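Local coordinates for protein metal transporter CNNM3 (Homo sapiens, PDB 6DFD) that probably takes part in magnesium efflux across membranes, its cyclic nucleotide-binding homology domain mediating dimerization, at residues Y110-G124 / D180-V194. The protein carries 6 engineered substitutions. Numbering follows the deposited sequence.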
ATOM      1  N   TYR A 110     -16.674  -4.513   4.440  1.00 42.34           N
ATOM      2  CA  TYR A 110     -15.996  -4.520   5.725  1.00 39.88           C
ATOM      3  C   TYR A 110     -14.680  -3.763   5.652  1.00 37.70           C
ATOM      4  O   TYR A 110     -14.070  -3.615   4.588  1.00 39.84           O
ATOM      5  CB  TYR A 110     -15.748  -5.942   6.235  1.00 42.26           C
ATOM      6  CG  TYR A 110     -15.088  -6.860   5.223  1.00 44.19           C
ATOM      7  CD1 TYR A 110     -13.728  -6.785   4.978  1.00 42.69           C
ATOM      8  CD2 TYR A 110     -15.835  -7.799   4.522  1.00 48.02           C
ATOM      9  CE1 TYR A 110     -13.119  -7.623   4.052  1.00 43.41           C
ATOM     10  CE2 TYR A 110     -15.237  -8.648   3.597  1.00 48.83           C
ATOM     11  CZ  TYR A 110     -13.884  -8.552   3.367  1.00 46.54           C
ATOM     12  OH  TYR A 110     -13.298  -9.392   2.447  1.00 48.30           O
ATOM     13  N   PHE A 111     -14.279  -3.270   6.817  1.00 33.28           N
ATOM     14  CA  PHE A 111     -13.006  -2.614   7.064  1.00 32.13           C
ATOM     15  C   PHE A 111     -12.093  -3.610   7.763  1.00 33.38           C
ATOM     16  O   PHE A 111     -12.554  -4.395   8.598  1.00 33.43           O
ATOM     17  CB  PHE A 111     -13.246  -1.377   7.936  1.00 31.73           C
ATOM     18  CG  PHE A 111     -12.036  -0.857   8.653  1.00 31.91           C
ATOM     19  CD1 PHE A 111     -11.655  -1.384   9.883  1.00 32.00           C
ATOM     20  CD2 PHE A 111     -11.314   0.202   8.134  1.00 31.22           C
ATOM     21  CE1 PHE A 111     -10.556  -0.894  10.550  1.00 31.35           C
ATOM     22  CE2 PHE A 111     -10.206   0.700   8.805  1.00 31.65           C
ATOM     23  CZ  PHE A 111      -9.828   0.153  10.012  1.00 31.54           C
ATOM     24  N   ILE A 112     -10.809  -3.593   7.411  1.00 32.91           N
ATOM     25  CA  ILE A 112      -9.825  -4.470   8.033  1.00 31.26           C
ATOM     26  C   ILE A 112      -8.621  -3.663   8.486  1.00 31.58           C
ATOM     27  O   ILE A 112      -8.121  -2.798   7.757  1.00 31.92           O
ATOM     28  CB  ILE A 112      -9.385  -5.600   7.077  1.00 34.80           C
ATOM     29  CG1 ILE A 112     -10.524  -6.609   6.930  1.00 39.90           C
ATOM     30  CG2 ILE A 112      -8.129  -6.287   7.601  1.00 31.48           C
ATOM     31  CD1 ILE A 112     -10.312  -7.615   5.845  1.00 46.63           C
ATOM     32  N   LEU A 113      -8.151  -3.955   9.696  1.00 30.40           N
ATOM     33  CA  LEU A 113      -6.864  -3.483  10.181  1.00 29.28           C
ATOM     34  C   LEU A 113      -6.040  -4.714  10.515  1.00 28.78           C
ATOM     35  O   LEU A 113      -6.545  -5.645  11.154  1.00 29.45           O
ATOM     36  CB  LEU A 113      -7.001  -2.579  11.412  1.00 30.48           C
ATOM     37  CG  LEU A 113      -5.654  -2.141  12.006  1.00 32.75           C
ATOM     38  CD1 LEU A 113      -5.705  -0.745  12.488  1.00 35.18           C
ATOM     39  CD2 LEU A 113      -5.245  -3.031  13.161  1.00 36.91           C
ATOM     40  N   ILE A 114      -4.790  -4.730  10.073  1.00 28.33           N
ATOM     41  CA  ILE A 114      -3.912  -5.874  10.293  1.00 27.86           C
ATOM     42  C   ILE A 114      -3.256  -5.717  11.657  1.00 29.30           C
ATOM     43  O   ILE A 114      -2.478  -4.785  11.877  1.00 31.01           O
ATOM     44  CB  ILE A 114      -2.853  -5.988   9.183  1.00 30.24           C
ATOM     45  CG1 ILE A 114      -3.526  -6.195   7.826  1.00 34.80           C
ATOM     46  CG2 ILE A 114      -1.872  -7.162   9.471  1.00 31.44           C
ATOM     47  CD1 ILE A 114      -2.547  -6.175   6.658  1.00 41.45           C
ATOM     48  N   LEU A 115      -3.553  -6.637  12.576  1.00 30.97           N
ATOM     49  CA  LEU A 115      -2.865  -6.598  13.863  1.00 31.59           C
ATOM     50  C   LEU A 115      -1.485  -7.216  13.748  1.00 31.83           C
ATOM     51  O   LEU A 115      -0.522  -6.734  14.362  1.00 30.04           O
ATOM     52  CB  LEU A 115      -3.672  -7.346  14.919  1.00 34.38           C
ATOM     53  CG  LEU A 115      -4.539  -6.625  15.954  1.00 38.27           C
ATOM     54  CD1 LEU A 115      -4.852  -5.194  15.609  1.00 39.49           C
ATOM     55  CD2 LEU A 115      -5.789  -7.431  16.181  1.00 38.81           C
ATOM     56  N   GLN A 116      -1.378  -8.286  12.965  1.00 32.19           N
ATOM     57  CA  GLN A 116      -0.108  -8.971  12.800  1.00 31.86           C
ATOM     58  C   GLN A 116      -0.115  -9.652  11.442  1.00 30.93           C
ATOM     59  O   GLN A 116      -1.123 -10.240  11.050  1.00 31.12           O
ATOM     60  CB  GLN A 116       0.106 -10.005  13.917  1.00 35.64           C
ATOM     61  CG  GLN A 116       1.452 -10.703  13.873  1.00 43.63           C
ATOM     62  CD  GLN A 116       1.594 -11.762  14.951  1.00 51.46           C
ATOM     63  OE1 GLN A 116       0.961 -11.686  16.004  1.00 51.57           O
ATOM     64  NE2 GLN A 116       2.429 -12.760  14.690  1.00 56.31           N
ATOM     65  N   GLY A 117       0.987  -9.549  10.715  1.00 32.88           N
ATOM     66  CA  GLY A 117       1.146 -10.272   9.470  1.00 35.94           C
ATOM     67  C   GLY A 117       1.442  -9.343   8.310  1.00 35.62           C
ATOM     68  O   GLY A 117       1.596  -8.132   8.467  1.00 33.72           O
ATOM     69  N   ARG A 118       1.503  -9.947   7.120  1.00 31.64           N
ATOM     70  CA  ARG A 118       1.985  -9.276   5.921  1.00 30.35           C
ATOM     71  C   ARG A 118       1.042  -9.533   4.760  1.00 29.21           C
ATOM     72  O   ARG A 118       0.574 -10.660   4.565  1.00 31.75           O
ATOM     73  CB  ARG A 118       3.391  -9.764   5.548  1.00 34.07           C
ATOM     74  CG  ARG A 118       4.352  -9.832   6.706  1.00 38.40           C
ATOM     75  CD  ARG A 118       4.745  -8.435   7.169  1.00 40.57           C
ATOM     76  NE  ARG A 118       5.575  -7.767   6.176  1.00 45.90           N
ATOM     77  CZ  ARG A 118       6.184  -6.603   6.363  1.00 52.50           C
ATOM     78  NH1 ARG A 118       6.050  -5.953   7.515  1.00 56.02           N
ATOM     79  NH2 ARG A 118       6.930  -6.087   5.395  1.00 54.61           N
ATOM     80  N   VAL A 119       0.787  -8.489   3.975  1.00 30.59           N
ATOM     81  CA  VAL A 119      -0.082  -8.588   2.811  1.00 31.79           C
ATOM     82  C   VAL A 119       0.587  -7.909   1.625  1.00 32.07           C
ATOM     83  O   VAL A 119       1.424  -7.015   1.777  1.00 31.08           O
ATOM     84  CB  VAL A 119      -1.474  -7.958   3.061  1.00 33.60           C
ATOM     85  CG1 VAL A 119      -2.230  -8.733   4.122  1.00 34.68           C
ATOM     86  CG2 VAL A 119      -1.342  -6.496   3.439  1.00 32.55           C
ATOM     87  N   GLU A 120       0.212  -8.351   0.435  1.00 34.35           N
ATOM     88  CA  GLU A 120       0.555  -7.668  -0.798  1.00 36.36           C
ATOM     89  C   GLU A 120      -0.680  -6.940  -1.289  1.00 35.42           C
ATOM     90  O   GLU A 120      -1.780  -7.511  -1.325  1.00 36.03           O
ATOM     91  CB  GLU A 120       1.047  -8.643  -1.872  1.00 41.20           C
ATOM     92  CG  GLU A 120       1.364  -7.968  -3.211  1.00 46.61           C
ATOM     93  CD  GLU A 120       1.903  -8.946  -4.246  1.00 53.71           C
ATOM     94  OE1 GLU A 120       3.130  -9.162  -4.275  1.00 55.90           O
ATOM     95  OE2 GLU A 120       1.091  -9.503  -5.015  1.00 56.47           O
ATOM     96  N   VAL A 121      -0.491  -5.684  -1.660  1.00 36.01           N
ATOM     97  CA  VAL A 121      -1.546  -4.825  -2.162  1.00 39.91           C
ATOM     98  C   VAL A 121      -1.204  -4.486  -3.600  1.00 41.83           C
ATOM     99  O   VAL A 121      -0.072  -4.078  -3.888  1.00 43.81           O
ATOM    100  CB  VAL A 121      -1.673  -3.536  -1.329  1.00 44.50           C
ATOM    101  CG1 VAL A 121      -2.869  -2.729  -1.785  1.00 47.56           C
ATOM    102  CG2 VAL A 121      -1.765  -3.854   0.152  1.00 46.92           C
ATOM    103  N   GLU A 122      -2.173  -4.640  -4.495  1.00 42.06           N
ATOM    104  CA  GLU A 122      -2.056  -4.111  -5.849  1.00 45.47           C
ATOM    105  C   GLU A 122      -3.199  -3.126  -6.048  1.00 43.45           C
ATOM    106  O   GLU A 122      -4.366  -3.484  -5.858  1.00 43.68           O
ATOM    107  CB  GLU A 122      -2.070  -5.230  -6.895  1.00 55.26           C
ATOM    108  CG  GLU A 122      -3.377  -5.948  -7.048  1.00 68.80           C
ATOM    109  CD  GLU A 122      -4.163  -5.450  -8.241  1.00 81.72           C
ATOM    110  OE1 GLU A 122      -5.171  -4.746  -8.032  1.00 85.35           O
ATOM    111  OE2 GLU A 122      -3.759  -5.750  -9.385  1.00 86.84           O
ATOM    112  N   ILE A 123      -2.868  -1.886  -6.409  1.00 43.44           N
ATOM    113  CA  ILE A 123      -3.800  -0.784  -6.204  1.00 47.24           C
ATOM    114  C   ILE A 123      -3.673   0.246  -7.319  1.00 49.47           C
ATOM    115  O   ILE A 123      -2.597   0.456  -7.891  1.00 48.30           O
ATOM    116  CB  ILE A 123      -3.571  -0.133  -4.821  1.00 48.72           C
ATOM    117  CG1 ILE A 123      -4.615   0.955  -4.569  1.00 54.76           C
ATOM    118  CG2 ILE A 123      -2.167   0.429  -4.722  1.00 46.22           C
ATOM    119  CD1 ILE A 123      -4.869   1.208  -3.110  1.00 57.37           C
ATOM    120  N   GLY A 124      -4.803   0.890  -7.620  1.00 53.52           N
ATOM    121  CA  GLY A 124      -4.835   1.993  -8.557  1.00 56.11           C
ATOM    122  C   GLY A 124      -4.966   1.520  -9.991  1.00 55.80           C
ATOM    123  O   GLY A 124      -5.011   0.326 -10.294  1.00 54.39           O
ATOM    124  N   ASP A 180     -10.691  -0.569  -5.581  1.00 52.61           N
ATOM    125  CA  ASP A 180      -9.737  -0.566  -6.689  1.00 55.70           C
ATOM    126  C   ASP A 180      -8.398  -1.138  -6.249  1.00 53.48           C
ATOM    127  O   ASP A 180      -7.332  -0.659  -6.644  1.00 52.68           O
ATOM    128  CB  ASP A 180      -9.565   0.840  -7.256  1.00 60.29           C
ATOM    129  CG  ASP A 180      -8.906   1.786  -6.279  1.00 62.11           C
ATOM    130  OD1 ASP A 180      -8.776   1.420  -5.093  1.00 61.61           O
ATOM    131  OD2 ASP A 180      -8.509   2.891  -6.703  1.00 63.52           O
ATOM    132  N   TYR A 181      -8.440  -2.158  -5.397  1.00 52.86           N
ATOM    133  CA  TYR A 181      -7.230  -2.816  -4.942  1.00 51.38           C
ATOM    134  C   TYR A 181      -7.539  -4.266  -4.622  1.00 49.97           C
ATOM    135  O   TYR A 181      -8.681  -4.639  -4.340  1.00 51.21           O
ATOM    136  CB  TYR A 181      -6.620  -2.130  -3.714  1.00 51.31           C
ATOM    137  CG  TYR A 181      -7.609  -1.727  -2.636  1.00 53.07           C
ATOM    138  CD1 TYR A 181      -8.167  -0.453  -2.621  1.00 57.19           C
ATOM    139  CD2 TYR A 181      -7.960  -2.605  -1.617  1.00 50.06           C
ATOM    140  CE1 TYR A 181      -9.062  -0.070  -1.631  1.00 57.68           C
ATOM    141  CE2 TYR A 181      -8.854  -2.231  -0.622  1.00 49.61           C
ATOM    142  CZ  TYR A 181      -9.400  -0.962  -0.635  1.00 54.01           C
ATOM    143  OH  TYR A 181     -10.285  -0.582   0.352  1.00 54.37           O
ATOM    144  N   THR A 182      -6.496  -5.080  -4.687  1.00 45.69           N
ATOM    145  CA  THR A 182      -6.529  -6.450  -4.212  1.00 42.82           C
ATOM    146  C   THR A 182      -5.526  -6.560  -3.080  1.00 40.22           C
ATOM    147  O   THR A 182      -4.432  -5.985  -3.153  1.00 40.20           O
ATOM    148  CB  THR A 182      -6.192  -7.440  -5.344  1.00 44.37           C
ATOM    149  OG1 THR A 182      -7.052  -7.191  -6.461  1.00 45.70           O
ATOM    150  CG2 THR A 182      -6.368  -8.878  -4.892  1.00 46.22           C
ATOM    151  N   VAL A 183      -5.907  -7.283  -2.028  1.00 39.79           N
ATOM    152  CA  VAL A 183      -5.064  -7.455  -0.850  1.00 38.71           C
ATOM    153  C   VAL A 183      -4.990  -8.940  -0.543  1.00 38.38           C
ATOM    154  O   VAL A 183      -6.022  -9.581  -0.311  1.00 41.38           O
ATOM    155  CB  VAL A 183      -5.598  -6.678   0.366  1.00 39.54           C
ATOM    156  CG1 VAL A 183      -4.716  -6.924   1.582  1.00 38.32           C
ATOM    157  CG2 VAL A 183      -5.673  -5.194   0.050  1.00 40.92           C
ATOM    158  N   ARG A 184      -3.775  -9.483  -0.522  1.00 34.65           N
ATOM    159  CA  ARG A 184      -3.576 -10.912  -0.348  1.00 34.81           C
ATOM    160  C   ARG A 184      -2.613 -11.171   0.797  1.00 34.80           C
ATOM    161  O   ARG A 184      -1.539 -10.568   0.857  1.00 36.82           O
ATOM    162  CB  ARG A 184      -3.030 -11.553  -1.637  1.00 39.25           C
ATOM    163  CG  ARG A 184      -2.809 -13.055  -1.532  1.00 45.91           C
ATOM    164  CD  ARG A 184      -2.312 -13.644  -2.851  1.00 48.33           C
ATOM    165  NE  ARG A 184      -1.114 -12.968  -3.340  1.00 47.59           N
ATOM    166  CZ  ARG A 184       0.133 -13.343  -3.082  1.00 48.05           C
ATOM    167  NH1 ARG A 184       0.387 -14.409  -2.330  1.00 50.00           N
ATOM    168  NH2 ARG A 184       1.135 -12.637  -3.580  1.00 48.90           N
ATOM    169  N   ALA A 185      -2.969 -12.115   1.661  1.00 36.25           N
ATOM    170  CA  ALA A 185      -2.076 -12.522   2.734  1.00 34.87           C
ATOM    171  C   ALA A 185      -0.791 -13.111   2.173  1.00 36.30           C
ATOM    172  O   ALA A 185      -0.815 -13.894   1.218  1.00 35.57           O
ATOM    173  CB  ALA A 185      -2.753 -13.560   3.619  1.00 35.03           C
ATOM    174  N   LEU A 186       0.329 -12.735   2.794  1.00 35.51           N
ATOM    175  CA  LEU A 186       1.624 -13.353   2.564  1.00 36.63           C
ATOM    176  C   LEU A 186       2.092 -14.171   3.758  1.00 37.25           C
ATOM    177  O   LEU A 186       3.172 -14.770   3.703  1.00 37.08           O
ATOM    178  CB  LEU A 186       2.668 -12.277   2.240  1.00 35.87           C
ATOM    179  CG  LEU A 186       2.358 -11.351   1.070  1.00 36.07           C
ATOM    180  CD1 LEU A 186       3.479 -10.312   0.957  1.00 33.85           C
ATOM    181  CD2 LEU A 186       2.199 -12.133  -0.232  1.00 42.38           C
ATOM    182  N   SER A 187       1.298 -14.226   4.821  1.00 34.37           N
ATOM    183  CA  SER A 187       1.640 -14.891   6.070  1.00 35.51           C
ATOM    184  C   SER A 187       0.337 -15.112   6.817  1.00 34.82           C
ATOM    185  O   SER A 187      -0.706 -14.586   6.427  1.00 35.24           O
ATOM    186  CB  SER A 187       2.598 -14.051   6.915  1.00 35.71           C
ATOM    187  OG  SER A 187       1.925 -12.902   7.442  1.00 36.36           O
ATOM    188  N   ASP A 188       0.396 -15.876   7.909  1.00 34.92           N
ATOM    189  CA  ASP A 188      -0.738 -15.879   8.824  1.00 35.13           C
ATOM    190  C   ASP A 188      -1.058 -14.442   9.198  1.00 32.71           C
ATOM    191  O   ASP A 188      -0.153 -13.637   9.426  1.00 31.42           O
ATOM    192  CB  ASP A 188      -0.440 -16.660  10.098  1.00 39.06           C
ATOM    193  CG  ASP A 188      -0.306 -18.151   9.868  1.00 44.38           C
ATOM    194  OD1 ASP A 188      -0.769 -18.671   8.829  1.00 44.98           O
ATOM    195  OD2 ASP A 188       0.257 -18.793  10.772  1.00 46.15           O
ATOM    196  N   LEU A 189      -2.346 -14.115   9.253  1.00 34.31           N
ATOM    197  CA  LEU A 189      -2.775 -12.776   9.634  1.00 34.00           C
ATOM    198  C   LEU A 189      -3.626 -12.836  10.890  1.00 33.93           C
ATOM    199  O   LEU A 189      -4.463 -13.731  11.039  1.00 33.87           O
ATOM    200  CB  LEU A 189      -3.603 -12.084   8.539  1.00 35.66           C
ATOM    201  CG  LEU A 189      -3.019 -11.978   7.132  1.00 37.07           C
ATOM    202  CD1 LEU A 189      -3.993 -11.231   6.235  1.00 38.00           C
ATOM    203  CD2 LEU A 189      -1.664 -11.288   7.154  1.00 35.57           C
ATOM    204  N   GLN A 190      -3.429 -11.855  11.773  1.00 31.40           N
ATOM    205  CA  GLN A 190      -4.381 -11.558  12.833  1.00 33.31           C
ATOM    206  C   GLN A 190      -4.971 -10.188  12.538  1.00 31.35           C
ATOM    207  O   GLN A 190      -4.222  -9.216  12.365  1.00 31.71           O
ATOM    208  CB  GLN A 190      -3.724 -11.584  14.216  1.00 40.72           C
ATOM    209  CG  GLN A 190      -4.724 -11.572  15.368  1.00 52.77           C
ATOM    210  CD  GLN A 190      -5.577 -12.833  15.426  1.00 67.43           C
ATOM    211  OE1 GLN A 190      -5.093 -13.939  15.182  1.00 71.92           O
ATOM    212  NE2 GLN A 190      -6.856 -12.667  15.743  1.00 73.17           N
ATOM    213  N   LEU A 191      -6.306 -10.126  12.502  1.00 33.48           N
ATOM    214  CA  LEU A 191      -7.052  -9.037  11.888  1.00 35.00           C
ATOM    215  C   LEU A 191      -8.137  -8.508  12.811  1.00 33.56           C
ATOM    216  O   LEU A 191      -8.759  -9.261  13.569  1.00 33.29           O
ATOM    217  CB  LEU A 191      -7.760  -9.498  10.595  1.00 39.30           C
ATOM    218  CG  LEU A 191      -6.920 -10.077   9.461  1.00 42.97           C
ATOM    219  CD1 LEU A 191      -7.828 -10.439   8.318  1.00 43.94           C
ATOM    220  CD2 LEU A 191      -5.857  -9.097   9.014  1.00 45.54           C
ATOM    221  N   ILE A 192      -8.385  -7.205  12.682  1.00 31.76           N
ATOM    222  CA  ILE A 192      -9.629  -6.562  13.097  1.00 32.32           C
ATOM    223  C   ILE A 192     -10.491  -6.415  11.851  1.00 32.37           C
ATOM    224  O   ILE A 192     -10.046  -5.839  10.852  1.00 33.40           O
ATOM    225  CB  ILE A 192      -9.352  -5.191  13.742  1.00 34.10           C
ATOM    226  CG1 ILE A 192      -8.593  -5.370  15.059  1.00 36.78           C
ATOM    227  CG2 ILE A 192     -10.644  -4.392  13.944  1.00 35.65           C
ATOM    228  CD1 ILE A 192      -9.352  -6.189  16.123  1.00 39.14           C
ATOM    229  N   LYS A 193     -11.713  -6.945  11.891  1.00 33.21           N
ATOM    230  CA  LYS A 193     -12.653  -6.860  10.779  1.00 34.48           C
ATOM    231  C   LYS A 193     -13.951  -6.237  11.264  1.00 35.07           C
ATOM    232  O   LYS A 193     -14.636  -6.809  12.123  1.00 36.30           O
ATOM    233  CB  LYS A 193     -12.943  -8.236  10.189  1.00 36.46           C
ATOM    234  CG  LYS A 193     -13.831  -8.203   8.958  1.00 43.24           C
ATOM    235  CD  LYS A 193     -14.317  -9.606   8.590  1.00 53.73           C
ATOM    236  CE  LYS A 193     -14.710  -9.708   7.123  1.00 63.50           C
ATOM    237  NZ  LYS A 193     -15.105 -11.099   6.731  1.00 70.34           N
ATOM    238  N   VAL A 194     -14.312  -5.095  10.688  1.00 34.06           N
ATOM    239  CA  VAL A 194     -15.529  -4.380  11.064  1.00 34.75           C
ATOM    240  C   VAL A 194     -16.406  -4.265   9.830  1.00 35.81           C
ATOM    241  O   VAL A 194     -16.004  -3.649   8.834  1.00 35.49           O
ATOM    242  CB  VAL A 194     -15.224  -2.998  11.652  1.00 32.54           C
ATOM    243  CG1 VAL A 194     -16.528  -2.255  11.967  1.00 32.51           C
ATOM    244  CG2 VAL A 194     -14.383  -3.156  12.891  1.00 34.15           C
TER
HETATM  245  O   HOH W   1      -1.878 -10.685  -4.894  1.00 68.88           O
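F111 pairs with V194 and V121 with V183 in the beta-barrel of a cyclic nucleotide-binding homology domain. Two antiparallel strand pairs, 110-114 with 189-194 and 119-123 with 181-185, belong to different sheets. The chain turns a corner at L115. There a classic beta bulge sets L115 and Q116 against Q190, whose O accepts from both N atoms. L115 CD2 leans on I192 CG1 at 3.7 Å.

I112 and I114 leave a groove between them. L191 CD2 fills it, 3.9 Å from I112 CG2 and from I114 CG1. L189 bridges to the other strand pair: its CD1 meets V119 CG1 at 3.7 Å, the side chains at about a right angle. I123 CD1 rests against Y181 CD1, and I123 also packs on I123 of the second subunit.

K193 sets CG anti to its backbone N (chi1 -175°) and runs on extended, which lays CE over one face of the Y110 ring. NZ lies above the same ring in a cation-pi contact, 4.2 Å from its centroid. Y110 OH is hydrogen-bonded to L101 O. A serine here would probably leave the K193 chain without its aromatic platform and L101 O without this hydroxyl.

E120 and R184 lie side by side. Their carboxylate and guanidinium planes stand 84° apart, with E120 OE2 at the guanidinium edge, in its plane. R184 NH2 reaches E120 OE2 at 3.4 Å, a salt bridge with a weak hydrogen bond. One water reinforces it, accepting from R184 NE and donating to E120 OE2.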